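PDB 2H5N: hypothetical protein PG_1108 from Porphyromonas gingivalis, which is of unknown function but binds magnesium and belongs to the TerB family, named after tellurite resistance proteins and related to the co-chaperone DjlA N-terminal domain. Local coordinates for residues A[104-107]-A[108-112]. Residues are numbered along the deposited sequence; the frame is centred on the assembly and turned at random.
Sequences NELA and LWTLI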
# COMPACT_ATOMS: atom_id res chain seq x y z
N ASN A 104 4.56 17.04 8.56
CA ASN A 104 3.91 15.73 8.51
C ASN A 104 4.94 14.64 8.35
O ASN A 104 4.87 13.62 9.04
CB ASN A 104 2.87 15.68 7.40
CG ASN A 104 1.87 16.83 7.49
OD1 ASN A 104 1.31 17.10 8.56
ND2 ASN A 104 1.66 17.52 6.36
N GLU A 105 5.89 14.87 7.45
CA GLU A 105 7.08 14.05 7.24
C GLU A 105 7.95 13.96 8.48
O GLU A 105 8.42 12.89 8.84
CB GLU A 105 7.90 14.62 6.08
CG GLU A 105 7.48 14.06 4.78
CD GLU A 105 7.30 15.11 3.69
OE1 GLU A 105 8.22 15.94 3.46
OE2 GLU A 105 6.22 15.07 3.05
N LEU A 106 8.16 15.10 9.14
CA LEU A 106 8.89 15.15 10.38
C LEU A 106 8.20 14.30 11.43
O LEU A 106 8.87 13.56 12.15
CB LEU A 106 9.06 16.60 10.87
CG LEU A 106 9.66 16.78 12.28
CD1 LEU A 106 11.04 16.11 12.43
CD2 LEU A 106 9.72 18.28 12.66
N ALA A 107 6.87 14.37 11.50
CA ALA A 107 6.12 13.55 12.43
C ALA A 107 6.28 12.06 12.16
O ALA A 107 6.34 11.26 13.09
CB ALA A 107 4.61 13.96 12.47
N LEU A 108 6.29 11.67 10.88
CA LEU A 108 6.42 10.26 10.53
C LEU A 108 7.79 9.71 10.87
O LEU A 108 7.92 8.56 11.36
CB LEU A 108 6.14 10.03 9.05
CG LEU A 108 4.68 10.15 8.60
CD1 LEU A 108 4.62 10.19 7.06
CD2 LEU A 108 3.87 9.01 9.17
N TRP A 109 8.80 10.52 10.59
CA TRP A 109 10.18 10.23 10.94
C TRP A 109 10.31 10.20 12.47
O TRP A 109 10.90 9.29 13.00
CB TRP A 109 11.10 11.26 10.24
CG TRP A 109 12.55 11.17 10.59
CD1 TRP A 109 13.27 10.03 10.82
CD2 TRP A 109 13.49 12.27 10.70
NE1 TRP A 109 14.58 10.35 11.09
CE2 TRP A 109 14.74 11.71 11.02
CE3 TRP A 109 13.38 13.67 10.58
CZ2 TRP A 109 15.88 12.49 11.25
CZ3 TRP A 109 14.51 14.45 10.80
CH2 TRP A 109 15.75 13.85 11.10
N THR A 110 9.65 11.11 13.20
CA THR A 110 9.74 11.08 14.66
C THR A 110 9.10 9.80 15.19
O THR A 110 9.70 9.11 16.05
CB THR A 110 9.06 12.28 15.31
OG1 THR A 110 9.72 13.47 14.91
CG2 THR A 110 9.16 12.18 16.76
N LEU A 111 7.91 9.46 14.67
CA LEU A 111 7.22 8.26 15.18
C LEU A 111 8.01 6.97 14.99
O LEU A 111 8.15 6.21 15.94
CB LEU A 111 5.78 8.14 14.64
CG LEU A 111 4.97 6.88 15.00
CD1 LEU A 111 4.70 6.76 16.51
CD2 LEU A 111 3.64 6.87 14.19
N ILE A 112 8.55 6.74 13.78
CA ILE A 112 9.34 5.52 13.51
C ILE A 112 10.60 5.48 14.35
O ILE A 112 10.96 4.45 14.90
CB ILE A 112 9.66 5.34 11.99
CG1 ILE A 112 10.18 3.92 11.68
CG2 ILE A 112 10.66 6.34 11.53
CD1 ILE A 112 9.72 3.36 10.31
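The carbonyl oxygen L106 O takes two bonds from T110, one turn further along helix 103-116 of this all-helical TerB-family fold: T110 N lies 2.8 Å from L106 O, and the hydroxyl T110 OG1 lies 2.9 Å from the same L106 O. The two donors reach the carbonyl from opposite faces of its plane; the hydroxyl stands well above that plane, 40° out of it, while the amide is tilted by about half as much. The first torsion of T110 (-63°) sets OG1 beside its own backbone N, and in that position the hydroxyl lies within bonding distance of the carbonyl four residues earlier, a bond to the main chain that threonines and serines often make within helices. S113 OG and T114 OG1 make the same kind of side-chain-to-main-chain hydrogen bond, to W109 O and T110 O.

The other i to i+4 bonds continue the ladder. W109 N to E105 O spans 3.0 Å and is the straightest of the four N-H...O bonds across the segments, with an angle of 168°; L111 N to A107 O spans 2.9 Å.

Among the side chains, L106 lays one methyl obliquely against the benzene half of the indole, CD1 to W109 CE3 at 3.9 Å. W109, with CG anti to its amide nitrogen, packs its indole on L91 of helix 81-94 and gives a weak NE1 bond to A88 O. L108 packs on A31 and on L108 of a second subunit, about 7 Å from the bound magnesium ion by nearest approach of its side chain. Within the helix, L108 CG lies 3.5 Å from N104 O, the oxygen that accepts the hydrogen bond from L108 N.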